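Local coordinates for protein oxalate biosynthetic component 1 (Burkholderia thailandensis, PDB 5IKY) that makes oxalate in quorum sensing-dependent oxalogenesis, as a bifunctional enzyme that combines serine hydrolase and lyase activities, at residues L874-L879 / D945-R950; R856-A861 / G865-E870; A547-V552 / G839-G844; I835-R840 / S869-L874. One frame throughout, in Å; residues are numbered along the deposited sequence.

Contact 1. Residues L874-L879 / D945-R950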
loop_
_atom_site.group_PDB
_atom_site.type_symbol
_atom_site.label_atom_id
_atom_site.label_comp_id
_atom_site.label_asym_id
_atom_site.label_seq_id
_atom_site.Cartn_x
_atom_site.Cartn_y
_atom_site.Cartn_z
ATOM N N LEU A 874 -24.435 -26.457 21.969
ATOM C CA LEU A 874 -25.861 -26.149 22.005
ATOM C C LEU A 874 -26.462 -26.031 20.608
ATOM O O LEU A 874 -27.608 -26.419 20.379
ATOM C CB LEU A 874 -26.099 -24.857 22.785
ATOM C CG LEU A 874 -25.700 -24.900 24.260
ATOM C CD1 LEU A 874 -25.668 -23.498 24.848
ATOM C CD2 LEU A 874 -26.663 -25.793 25.037
ATOM N N ILE A 875 -25.682 -25.495 19.676
ATOM C CA ILE A 875 -26.127 -25.361 18.296
ATOM C C ILE A 875 -26.015 -26.694 17.561
ATOM O O ILE A 875 -26.911 -27.073 16.808
ATOM C CB ILE A 875 -25.315 -24.284 17.543
ATOM C CG1 ILE A 875 -25.409 -22.942 18.273
ATOM C CG2 ILE A 875 -25.805 -24.146 16.110
ATOM C CD1 ILE A 875 -24.654 -21.822 17.594
ATOM N N TYR A 876 -24.917 -27.406 17.797
ATOM C CA TYR A 876 -24.653 -28.675 17.122
ATOM C C TYR A 876 -25.707 -29.743 17.399
ATOM O O TYR A 876 -26.288 -30.308 16.472
ATOM C CB TYR A 876 -23.278 -29.217 17.524
ATOM C CG TYR A 876 -23.115 -30.700 17.273
ATOM C CD1 TYR A 876 -22.965 -31.194 15.984
ATOM C CD2 TYR A 876 -23.109 -31.605 18.326
ATOM C CE1 TYR A 876 -22.820 -32.548 15.749
ATOM C CE2 TYR A 876 -22.964 -32.961 18.102
ATOM C CZ TYR A 876 -22.819 -33.428 16.812
ATOM O OH TYR A 876 -22.672 -34.779 16.585
ATOM N N GLU A 877 -25.945 -30.016 18.677
ATOM C CA GLU A 877 -26.775 -31.146 19.077
ATOM C C GLU A 877 -28.240 -30.986 18.669
ATOM O O GLU A 877 -28.957 -31.975 18.523
ATOM C CB GLU A 877 -26.669 -31.362 20.588
ATOM C CG GLU A 877 -25.233 -31.425 21.087
ATOM C CD GLU A 877 -25.076 -32.240 22.354
ATOM O OE1 GLU A 877 -25.788 -31.955 23.341
ATOM O OE2 GLU A 877 -24.233 -33.161 22.364
ATOM N N ARG A 878 -28.677 -29.747 18.471
ATOM C CA ARG A 878 -30.060 -29.488 18.082
ATOM C C ARG A 878 -30.214 -29.348 16.568
ATOM O O ARG A 878 -31.310 -29.511 16.033
ATOM C CB ARG A 878 -30.580 -28.228 18.779
ATOM N N LEU A 879 -29.112 -29.055 15.881
ATOM C CA LEU A 879 -29.153 -28.787 14.444
ATOM C C LEU A 879 -28.494 -29.875 13.595
ATOM O O LEU A 879 -29.013 -30.240 12.540
ATOM C CB LEU A 879 -28.491 -27.438 14.148
ATOM C CG LEU A 879 -28.197 -27.088 12.687
ATOM C CD1 LEU A 879 -29.478 -26.965 11.880
ATOM C CD2 LEU A 879 -27.372 -25.811 12.597
ATOM N N ASP A 945 -18.617 -29.607 12.871
ATOM C CA ASP A 945 -18.050 -30.737 12.145
ATOM C C ASP A 945 -17.244 -31.629 13.082
ATOM O O ASP A 945 -17.301 -32.856 12.990
ATOM C CB ASP A 945 -17.168 -30.242 10.996
ATOM C CG ASP A 945 -17.914 -29.335 10.037
ATOM O OD1 ASP A 945 -19.105 -29.050 10.288
ATOM O OD2 ASP A 945 -17.307 -28.891 9.039
ATOM N N VAL A 946 -16.495 -30.997 13.981
ATOM C CA VAL A 946 -15.684 -31.707 14.963
ATOM C C VAL A 946 -16.545 -32.585 15.867
ATOM O O VAL A 946 -16.241 -33.760 16.080
ATOM C CB VAL A 946 -14.869 -30.724 15.833
ATOM C CG1 VAL A 946 -14.280 -31.434 17.042
ATOM C CG2 VAL A 946 -13.773 -30.066 15.007
ATOM N N GLN A 947 -17.621 -32.008 16.390
ATOM C CA GLN A 947 -18.534 -32.733 17.267
ATOM C C GLN A 947 -19.235 -33.867 16.530
ATOM O O GLN A 947 -19.529 -34.910 17.117
ATOM C CB GLN A 947 -19.570 -31.780 17.863
ATOM C CG GLN A 947 -18.978 -30.666 18.704
ATOM C CD GLN A 947 -20.041 -29.778 19.315
ATOM O OE1 GLN A 947 -20.783 -30.201 20.202
ATOM N NE2 GLN A 947 -20.120 -28.540 18.842
ATOM N N ALA A 948 -19.503 -33.656 15.245
ATOM C CA ALA A 948 -20.142 -34.671 14.416
ATOM C C ALA A 948 -19.230 -35.882 14.254
ATOM O O ALA A 948 -19.689 -37.023 14.275
ATOM C CB ALA A 948 -20.513 -34.096 13.058
ATOM N N CYS A 949 -17.936 -35.624 14.093
ATOM C CA CYS A 949 -16.950 -36.693 13.992
ATOM C C CYS A 949 -16.848 -37.468 15.303
ATOM O O CYS A 949 -16.710 -38.690 15.300
ATOM C CB CYS A 949 -15.579 -36.131 13.606
ATOM S SG CYS A 949 -15.500 -35.399 11.954
ATOM N N ARG A 950 -16.923 -36.749 16.419
ATOM C CA ARG A 950 -16.838 -37.367 17.738
ATOM C C ARG A 950 -18.022 -38.298 17.990
ATOM O O ARG A 950 -17.848 -39.419 18.468
ATOM C CB ARG A 950 -16.767 -36.295 18.830
#
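The side chains of Y876 and Q947 run antiparallel, each reaching toward the other's backbone, and their main interaction is a CH-pi contact. CB of Q947 stands 3.5 Å from the centroid of the Y876 ring, only 9° off its normal, so the methylene sits squarely over one face. A first torsion of 160° turns the ring of Y876 away from its own backbone N and toward Q947 and A948. The extended Q947 chain runs back toward the Y876 stem: OE1 lies 3.3 Å from CD2 of Y876, NE2 lies 3.5 Å from CB of Y876, and the amide plane is turned 43° from the ring.

Apolar packing completes the contact where CE1 of Y876 meets CB of A948 at 3.9 Å.

The Y876 hydroxyl is hydrogen-bonded to the carboxylate of D951, on the same helix as Q947. NE2 of Q947 bonds to the carbonyl of Q943 and probably also to O of S872, across on helix 870-879, which limits rotation of the amide. CA of Y876 and CA of Q947 are 7.3 Å apart. This is buried helix-helix packing in the alpha/beta hydrolase fold, between helix 870-879 and helix 937-955, which directly follows central strand 929-935.

Contact 2. Residues R856-A861 / G865-E870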
loop_
_atom_site.group_PDB
_atom_site.type_symbol
_atom_site.label_atom_id
_atom_site.label_comp_id
_atom_site.label_asym_id
_atom_site.label_seq_id
_atom_site.Cartn_x
_atom_site.Cartn_y
_atom_site.Cartn_z
ATOM N N ARG A 856 -12.207 -18.483 18.559
ATOM C CA ARG A 856 -11.766 -18.371 17.175
ATOM C C ARG A 856 -10.287 -18.724 17.020
ATOM O O ARG A 856 -9.925 -19.606 16.241
ATOM C CB ARG A 856 -12.024 -16.951 16.668
ATOM C CG ARG A 856 -12.744 -16.862 15.339
ATOM C CD ARG A 856 -13.020 -15.408 14.977
ATOM N NE ARG A 856 -11.788 -14.623 14.905
ATOM C CZ ARG A 856 -11.750 -13.308 14.715
ATOM N NH1 ARG A 856 -12.875 -12.621 14.578
ATOM N NH2 ARG A 856 -10.585 -12.677 14.665
ATOM N N PHE A 857 -9.437 -18.028 17.771
ATOM C CA PHE A 857 -7.992 -18.219 17.683
ATOM C C PHE A 857 -7.539 -19.554 18.266
ATOM O O PHE A 857 -6.565 -20.141 17.798
ATOM C CB PHE A 857 -7.262 -17.075 18.388
ATOM C CG PHE A 857 -7.268 -15.787 17.615
ATOM C CD1 PHE A 857 -6.523 -15.661 16.454
ATOM C CD2 PHE A 857 -8.014 -14.702 18.048
ATOM C CE1 PHE A 857 -6.523 -14.481 15.740
ATOM C CE2 PHE A 857 -8.018 -13.517 17.337
ATOM C CZ PHE A 857 -7.271 -13.406 16.180
ATOM N N ALA A 858 -8.240 -20.027 19.290
ATOM C CA ALA A 858 -7.923 -21.317 19.889
ATOM C C ALA A 858 -8.203 -22.439 18.896
ATOM O O ALA A 858 -7.498 -23.448 18.868
ATOM C CB ALA A 858 -8.716 -21.524 21.169
ATOM N N LEU A 859 -9.236 -22.253 18.081
ATOM C CA LEU A 859 -9.573 -23.215 17.039
ATOM C C LEU A 859 -8.480 -23.231 15.978
ATOM O O LEU A 859 -8.114 -24.288 15.464
ATOM C CB LEU A 859 -10.925 -22.882 16.407
ATOM C CG LEU A 859 -11.474 -23.912 15.418
ATOM C CD1 LEU A 859 -11.721 -25.238 16.117
ATOM C CD2 LEU A 859 -12.745 -23.405 14.757
ATOM N N ASN A 860 -7.966 -22.047 15.656
ATOM C CA ASN A 860 -6.837 -21.915 14.740
ATOM C C ASN A 860 -5.626 -22.719 15.198
ATOM O O ASN A 860 -4.916 -23.308 14.383
ATOM C CB ASN A 860 -6.434 -20.445 14.594
ATOM C CG ASN A 860 -7.299 -19.690 13.604
ATOM O OD1 ASN A 860 -8.325 -20.188 13.142
ATOM N ND2 ASN A 860 -6.883 -18.474 13.276
ATOM N N ALA A 861 -5.401 -22.734 16.510
ATOM C CA ALA A 861 -4.211 -23.351 17.088
ATOM C C ALA A 861 -4.415 -24.829 17.386
ATOM O O ALA A 861 -3.559 -25.469 17.997
ATOM C CB ALA A 861 -3.803 -22.614 18.354
ATOM N N GLY A 865 -8.708 -32.065 14.871
ATOM C CA GLY A 865 -10.078 -31.621 15.062
ATOM C C GLY A 865 -10.693 -32.111 16.361
ATOM O O GLY A 865 -11.503 -33.038 16.358
ATOM N N ILE A 866 -10.315 -31.485 17.474
ATOM C CA ILE A 866 -10.766 -31.928 18.790
ATOM C C ILE A 866 -11.388 -30.814 19.632
ATOM O O ILE A 866 -12.046 -31.085 20.637
ATOM C CB ILE A 866 -9.605 -32.549 19.603
ATOM C CG1 ILE A 866 -8.582 -31.476 19.985
ATOM C CG2 ILE A 866 -8.944 -33.684 18.829
ATOM C CD1 ILE A 866 -7.476 -31.981 20.886
ATOM N N TYR A 867 -11.187 -29.565 19.225
ATOM C CA TYR A 867 -11.626 -28.425 20.028
ATOM C C TYR A 867 -13.004 -27.905 19.624
ATOM O O TYR A 867 -13.289 -27.720 18.440
ATOM C CB TYR A 867 -10.599 -27.293 19.935
ATOM C CG TYR A 867 -10.925 -26.072 20.764
ATOM C CD1 TYR A 867 -11.592 -24.988 20.208
ATOM C CD2 TYR A 867 -10.557 -25.997 22.102
ATOM C CE1 TYR A 867 -11.889 -23.870 20.959
ATOM C CE2 TYR A 867 -10.849 -24.880 22.862
ATOM C CZ TYR A 867 -11.516 -23.820 22.285
ATOM O OH TYR A 867 -11.812 -22.704 23.034
ATOM N N PHE A 868 -13.852 -27.670 20.623
ATOM C CA PHE A 868 -15.159 -27.056 20.406
ATOM C C PHE A 868 -15.678 -26.415 21.694
ATOM O O PHE A 868 -15.434 -26.918 22.790
ATOM C CB PHE A 868 -16.164 -28.083 19.876
ATOM C CG PHE A 868 -16.490 -29.181 20.849
ATOM C CD1 PHE A 868 -15.652 -30.275 20.988
ATOM C CD2 PHE A 868 -17.643 -29.125 21.614
ATOM C CE1 PHE A 868 -15.953 -31.287 21.881
ATOM C CE2 PHE A 868 -17.952 -30.135 22.505
ATOM C CZ PHE A 868 -17.105 -31.217 22.640
ATOM N N SER A 869 -16.394 -25.302 21.553
ATOM C CA SER A 869 -16.888 -24.553 22.705
ATOM C C SER A 869 -18.247 -25.052 23.176
ATOM O O SER A 869 -18.889 -25.865 22.511
ATOM C CB SER A 869 -16.982 -23.063 22.374
ATOM O OG SER A 869 -17.970 -22.821 21.385
ATOM N N GLU A 870 -18.681 -24.552 24.329
ATOM C CA GLU A 870 -19.990 -24.895 24.871
ATOM C C GLU A 870 -21.097 -24.281 24.021
ATOM O O GLU A 870 -22.186 -24.843 23.903
ATOM C CB GLU A 870 -20.113 -24.426 26.324
#
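The hydroxyl of Y867 rests 3.8 Å from CB of A858 and has two weak hydrogen-bond partners, the carboxylate oxygen OE1 of E549 and the amide nitrogen ND2 of N855. The tyrosine belongs to the loop that joins helix 849-860 to helix 870-879 in the alpha/beta hydrolase domain, and it folds back onto the helix the chain has just left. This reversal of the chain between two successive helices brings CA of L859 and CA of Y867 within 6.3 Å.

The evidence for packing lies in how two neighbouring residues of the helix divide the phenol between them. A858 meets its far end, with CB 3.8 Å from CZ of Y867 and 4.0 Å from CE1 of the same ring, coming in obliquely. L859 meets its near end: CD1 lies at the ring edge, close to the ring plane, 4.1 Å from CD1 of Y867. The position of the ring follows from chi1 of Y867 (-178°), which puts CG opposite the backbone N and sends the phenol along the helix.

The turn between the segments is held by D862, whose OD2 accepts from the backbone N of both I866 and Y867, a shared acceptor that fixes the start of the return. Beyond the ring, S869 takes the N-cap position of the next helix and its backbone N donates to OE1 of Q943. On the helix side, N of A861 still reaches O of F857 at 3.1 Å as the helix ends. The same methyl that meets the ring edge, CD1 of L859, lies nearer still to the backbone of Y867, 3.7 Å from its carbonyl O.

Contact 3. Residues A547-V552 / G839-G844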
loop_
_atom_site.group_PDB
_atom_site.type_symbol
_atom_site.label_atom_id
_atom_site.label_comp_id
_atom_site.label_asym_id
_atom_site.label_seq_id
_atom_site.Cartn_x
_atom_site.Cartn_y
_atom_site.Cartn_z
ATOM N N ALA A 547 -2.664 -22.749 24.388
ATOM C CA ALA A 547 -3.774 -21.881 24.012
ATOM C C ALA A 547 -5.094 -22.365 24.608
ATOM O O ALA A 547 -6.152 -21.797 24.337
ATOM C CB ALA A 547 -3.879 -21.787 22.499
ATOM N N ASP A 548 -5.026 -23.415 25.419
ATOM C CA ASP A 548 -6.211 -23.962 26.068
ATOM C C ASP A 548 -6.572 -23.153 27.310
ATOM O O ASP A 548 -5.756 -22.996 28.217
ATOM C CB ASP A 548 -5.990 -25.430 26.437
ATOM C CG ASP A 548 -7.290 -26.191 26.611
ATOM O OD1 ASP A 548 -8.288 -25.584 27.056
ATOM O OD2 ASP A 548 -7.315 -27.400 26.302
ATOM N N GLU A 549 -7.801 -22.648 27.346
ATOM C CA GLU A 549 -8.269 -21.830 28.462
ATOM C C GLU A 549 -8.364 -22.627 29.761
ATOM O O GLU A 549 -8.393 -22.055 30.850
ATOM C CB GLU A 549 -9.630 -21.210 28.129
ATOM C CG GLU A 549 -10.647 -22.183 27.556
ATOM C CD GLU A 549 -11.932 -21.498 27.132
ATOM O OE1 GLU A 549 -12.616 -22.020 26.226
ATOM O OE2 GLU A 549 -12.259 -20.437 27.703
ATOM N N ARG A 550 -8.412 -23.949 29.638
ATOM C CA ARG A 550 -8.509 -24.823 30.800
ATOM C C ARG A 550 -7.156 -25.017 31.475
ATOM O O ARG A 550 -7.085 -25.491 32.609
ATOM C CB ARG A 550 -9.085 -26.185 30.395
ATOM C CG ARG A 550 -10.575 -26.176 30.097
ATOM C CD ARG A 550 -11.044 -27.510 29.525
ATOM N NE ARG A 550 -11.004 -27.531 28.063
ATOM C CZ ARG A 550 -10.102 -28.192 27.344
ATOM N NH1 ARG A 550 -9.154 -28.896 27.947
ATOM N NH2 ARG A 550 -10.149 -28.149 26.018
ATOM N N LEU A 551 -6.084 -24.643 30.782
ATOM C CA LEU A 551 -4.735 -24.953 31.247
ATOM C C LEU A 551 -3.915 -23.731 31.642
ATOM O O LEU A 551 -2.740 -23.857 31.987
ATOM C CB LEU A 551 -3.978 -25.733 30.169
ATOM C CG LEU A 551 -4.606 -27.045 29.697
ATOM C CD1 LEU A 551 -3.648 -27.785 28.774
ATOM C CD2 LEU A 551 -4.985 -27.910 30.885
ATOM N N VAL A 552 -4.523 -22.551 31.593
ATOM C CA VAL A 552 -3.806 -21.327 31.932
ATOM C C VAL A 552 -4.768 -20.238 32.414
ATOM O O VAL A 552 -5.897 -20.127 31.931
ATOM C CB VAL A 552 -2.975 -20.815 30.727
ATOM C CG1 VAL A 552 -3.883 -20.350 29.601
ATOM C CG2 VAL A 552 -2.025 -19.706 31.153
ATOM N N GLY A 839 -25.918 -16.576 25.556
ATOM C CA GLY A 839 -25.380 -15.409 26.230
ATOM C C GLY A 839 -24.707 -15.746 27.547
ATOM O O GLY A 839 -23.941 -14.948 28.086
ATOM N N ARG A 840 -24.998 -16.934 28.067
ATOM C CA ARG A 840 -24.427 -17.386 29.331
ATOM C C ARG A 840 -23.835 -18.783 29.182
ATOM O O ARG A 840 -24.199 -19.523 28.268
ATOM C CB ARG A 840 -25.488 -17.378 30.435
ATOM C CG ARG A 840 -26.172 -16.034 30.640
ATOM C CD ARG A 840 -25.394 -15.143 31.596
ATOM N NE ARG A 840 -25.530 -15.576 32.985
ATOM C CZ ARG A 840 -26.344 -15.007 33.869
ATOM N NH1 ARG A 840 -27.101 -13.978 33.510
ATOM N NH2 ARG A 840 -26.406 -15.466 35.112
ATOM N N ARG A 841 -22.924 -19.142 30.081
ATOM C CA ARG A 841 -22.310 -20.465 30.053
ATOM C C ARG A 841 -22.776 -21.323 31.224
ATOM O O ARG A 841 -23.654 -20.922 31.990
ATOM C CB ARG A 841 -20.784 -20.355 30.060
ATOM C CG ARG A 841 -20.188 -19.963 28.719
ATOM C CD ARG A 841 -18.669 -19.929 28.773
ATOM N NE ARG A 841 -18.086 -19.640 27.464
ATOM C CZ ARG A 841 -16.785 -19.492 27.240
ATOM N NH1 ARG A 841 -15.918 -19.604 28.239
ATOM N NH2 ARG A 841 -16.350 -19.232 26.015
ATOM N N ASP A 842 -22.180 -22.506 31.353
ATOM C CA ASP A 842 -22.562 -23.461 32.390
ATOM C C ASP A 842 -22.334 -22.905 33.792
ATOM O O ASP A 842 -23.170 -23.075 34.679
ATOM C CB ASP A 842 -21.786 -24.770 32.216
ATOM N N ASP A 843 -21.200 -22.236 33.982
ATOM C CA ASP A 843 -20.852 -21.667 35.280
ATOM C C ASP A 843 -21.517 -20.312 35.510
ATOM O O ASP A 843 -21.322 -19.684 36.551
ATOM C CB ASP A 843 -19.332 -21.534 35.409
ATOM C CG ASP A 843 -18.690 -20.930 34.174
ATOM O OD1 ASP A 843 -19.404 -20.270 33.392
ATOM O OD2 ASP A 843 -17.468 -21.115 33.987
ATOM N N GLY A 844 -22.298 -19.863 34.532
ATOM C CA GLY A 844 -23.011 -18.604 34.641
ATOM C C GLY A 844 -22.223 -17.423 34.110
ATOM O O GLY A 844 -22.660 -16.276 34.217
#
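E549 and R841 are brought together by different first torsions. In E549, chi1 of 47° folds CG back over the main chain, flanked by both N and C, and the chain then runs out extended. In R841, chi1 of -77° places CG opposite the carbonyl carbon, and the chain is straight from CG to NE. Two long side chains are needed because the backbones stay well apart: the nearest CA atoms, those of E549 and R841, are 14.2 Å from each other. Where the ends meet, OE2 of E549 approaches NH1 of R841 at 3.8 Å, a long salt bridge. The carboxylate oxygen comes in at the edge of the guanidinium, near its plane, although the two groups are turned 69° apart.

This is a surface link between two loops, one leading into helix 554-560 of the cap region and the other following strand 832-836 of the alpha/beta hydrolase domain. The arginine's charge is shared: NE of R841 forms a salt bridge with E871, its stronger partner, while NH1 of R841 also has a long, weak ion pair with OE1 of E845.

Each loop is shaped by a type I beta turn. From D548 to L551 the turn is closed by N of L551 on O of D548 at 3.1 Å, and an Asx turn overlies it, with N of R550 donating to OD1 of D548 at 3.1 Å. The other oxygen of this carboxylate, OD2 of D548, bridges to NH1 of R550 at 2.9 Å. In the turn from R841 to G844, N of G844 donates to O of R841 at 3.1 Å.

Contact 4. Residues I835-R840 / S869-L874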
loop_
_atom_site.group_PDB
_atom_site.type_symbol
_atom_site.label_atom_id
_atom_site.label_comp_id
_atom_site.label_asym_id
_atom_site.label_seq_id
_atom_site.Cartn_x
_atom_site.Cartn_y
_atom_site.Cartn_z
ATOM N N ILE A 835 -29.691 -18.251 13.697
ATOM C CA ILE A 835 -29.283 -18.758 15.001
ATOM C C ILE A 835 -28.566 -17.682 15.812
ATOM O O ILE A 835 -27.711 -16.962 15.295
ATOM C CB ILE A 835 -28.365 -19.989 14.864
ATOM C CG1 ILE A 835 -28.965 -20.994 13.879
ATOM C CG2 ILE A 835 -28.125 -20.635 16.223
ATOM C CD1 ILE A 835 -28.105 -22.219 13.655
ATOM N N THR A 836 -28.928 -17.577 17.087
ATOM C CA THR A 836 -28.289 -16.643 18.003
ATOM C C THR A 836 -27.497 -17.418 19.049
ATOM O O THR A 836 -27.989 -18.403 19.589
ATOM C CB THR A 836 -29.325 -15.739 18.700
ATOM O OG1 THR A 836 -30.089 -15.034 17.714
ATOM C CG2 THR A 836 -28.641 -14.738 19.615
ATOM N N HIS A 837 -26.271 -16.983 19.326
ATOM C CA HIS A 837 -25.432 -17.658 20.313
ATOM C C HIS A 837 -26.025 -17.606 21.717
ATOM O O HIS A 837 -26.910 -16.799 22.004
ATOM C CB HIS A 837 -24.031 -17.046 20.338
ATOM C CG HIS A 837 -23.049 -17.740 19.446
ATOM N ND1 HIS A 837 -22.828 -19.099 19.499
ATOM C CD2 HIS A 837 -22.213 -17.260 18.495
ATOM C CE1 HIS A 837 -21.907 -19.428 18.612
ATOM N NE2 HIS A 837 -21.516 -18.330 17.989
ATOM N N SER A 838 -25.533 -18.480 22.589
ATOM C CA SER A 838 -25.896 -18.439 23.997
ATOM C C SER A 838 -25.202 -17.259 24.669
ATOM O O SER A 838 -24.039 -16.969 24.383
ATOM C CB SER A 838 -25.523 -19.748 24.694
ATOM O OG SER A 838 -25.705 -19.649 26.095
ATOM N N GLY A 839 -25.918 -16.576 25.556
ATOM C CA GLY A 839 -25.380 -15.409 26.230
ATOM C C GLY A 839 -24.707 -15.746 27.547
ATOM O O GLY A 839 -23.941 -14.948 28.086
ATOM N N ARG A 840 -24.998 -16.934 28.067
ATOM C CA ARG A 840 -24.427 -17.386 29.331
ATOM C C ARG A 840 -23.835 -18.783 29.182
ATOM O O ARG A 840 -24.199 -19.523 28.268
ATOM C CB ARG A 840 -25.488 -17.378 30.435
ATOM C CG ARG A 840 -26.172 -16.034 30.640
ATOM C CD ARG A 840 -25.394 -15.143 31.596
ATOM N NE ARG A 840 -25.530 -15.576 32.985
ATOM C CZ ARG A 840 -26.344 -15.007 33.869
ATOM N NH1 ARG A 840 -27.101 -13.978 33.510
ATOM N NH2 ARG A 840 -26.406 -15.466 35.112
ATOM N N SER A 869 -16.394 -25.302 21.553
ATOM C CA SER A 869 -16.888 -24.553 22.705
ATOM C C SER A 869 -18.247 -25.052 23.176
ATOM O O SER A 869 -18.889 -25.865 22.511
ATOM C CB SER A 869 -16.982 -23.063 22.374
ATOM O OG SER A 869 -17.970 -22.821 21.385
ATOM N N GLU A 870 -18.681 -24.552 24.329
ATOM C CA GLU A 870 -19.990 -24.895 24.871
ATOM C C GLU A 870 -21.097 -24.281 24.021
ATOM O O GLU A 870 -22.186 -24.843 23.903
ATOM C CB GLU A 870 -20.113 -24.426 26.324
ATOM N N GLU A 871 -20.807 -23.126 23.429
ATOM C CA GLU A 871 -21.764 -22.441 22.566
ATOM C C GLU A 871 -21.984 -23.218 21.273
ATOM O O GLU A 871 -23.076 -23.199 20.703
ATOM C CB GLU A 871 -21.291 -21.018 22.249
ATOM C CG GLU A 871 -21.254 -20.079 23.449
ATOM C CD GLU A 871 -20.080 -20.344 24.371
ATOM O OE1 GLU A 871 -18.924 -20.271 23.902
ATOM O OE2 GLU A 871 -20.313 -20.633 25.564
ATOM N N SER A 872 -20.938 -23.900 20.814
ATOM C CA SER A 872 -21.025 -24.721 19.614
ATOM C C SER A 872 -21.870 -25.964 19.866
ATOM O O SER A 872 -22.620 -26.404 18.995
ATOM C CB SER A 872 -19.631 -25.124 19.134
ATOM O OG SER A 872 -18.837 -23.984 18.863
ATOM N N GLN A 873 -21.741 -26.521 21.067
ATOM C CA GLN A 873 -22.447 -27.740 21.440
ATOM C C GLN A 873 -23.959 -27.547 21.378
ATOM O O GLN A 873 -24.673 -28.365 20.799
ATOM C CB GLN A 873 -22.028 -28.189 22.842
ATOM C CG GLN A 873 -22.452 -29.605 23.200
ATOM C CD GLN A 873 -21.794 -30.106 24.474
ATOM O OE1 GLN A 873 -21.544 -29.336 25.402
ATOM N NE2 GLN A 873 -21.509 -31.402 24.522
ATOM N N LEU A 874 -24.435 -26.457 21.969
ATOM C CA LEU A 874 -25.861 -26.149 22.005
ATOM C C LEU A 874 -26.462 -26.031 20.608
ATOM O O LEU A 874 -27.608 -26.419 20.379
ATOM C CB LEU A 874 -26.099 -24.857 22.785
ATOM C CG LEU A 874 -25.700 -24.900 24.260
ATOM C CD1 LEU A 874 -25.668 -23.498 24.848
ATOM C CD2 LEU A 874 -26.663 -25.793 25.037
#
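H837 and E871 form the close-packed end of this contact, their side chains set roughly perpendicular. CB of E871 lies 3.7 Å from ND1 of H837 and 4.0 Å from CE1 of the same ring, approaching it obliquely. Beside them, CB of S838 touches CD1 of L874 at 3.8 Å. H837, S838 and E871 are all buried, and NE2 of H837 has a weak hydrogen bond to the T940 hydroxyl.

In the fold, this places the loop at the end of strand 832-836, an inner strand of the alpha/beta hydrolase sheet, against the first turn of helix 870-879. At the start of that turn, OG of S869 shares a hydrogen bond of 2.9 Å with OG of S872.

The contact is looser at the S838 backbone, next to the partly exposed R840. There CG of E871 comes no nearer than 4.3 Å to O of S838, and the bend at chi2 (75°) turns the E871 carboxylate away from the histidine, its OE1 6.0 Å from ND1 of H837, and toward R841, whose NE forms a salt bridge with OE2 of E871. The serine hydroxyl is firmly placed nonetheless: OG of S838 donates to O of R840 at 2.6 Å, on a lone pair in the carbonyl plane, and is also hydrogen-bonded to N of G745.

In the fold
From the N terminus, contact 3 comes first, closing a loop of 286 residues that runs from 547-552 through the cap region to 839-844. Contact 4 opens on that return, sharing G839 and R840 with it, and closes at 869-874. Within this span contact 2 closes the short turn between helix 849-860 and helix 870-879, three residues lying between its segments, and shares S869 and E870 with contact 4. Contact 1 starts at L874, where contact 4 ends, and closes a further loop at 945-950. Helix 870-879 is thus packed against the loop after strand 832-836 and against helix 937-955. Centres lie 11 to 18 Å apart, and contact 3 alone links this hydrolase cluster to the loop leading into the cap region.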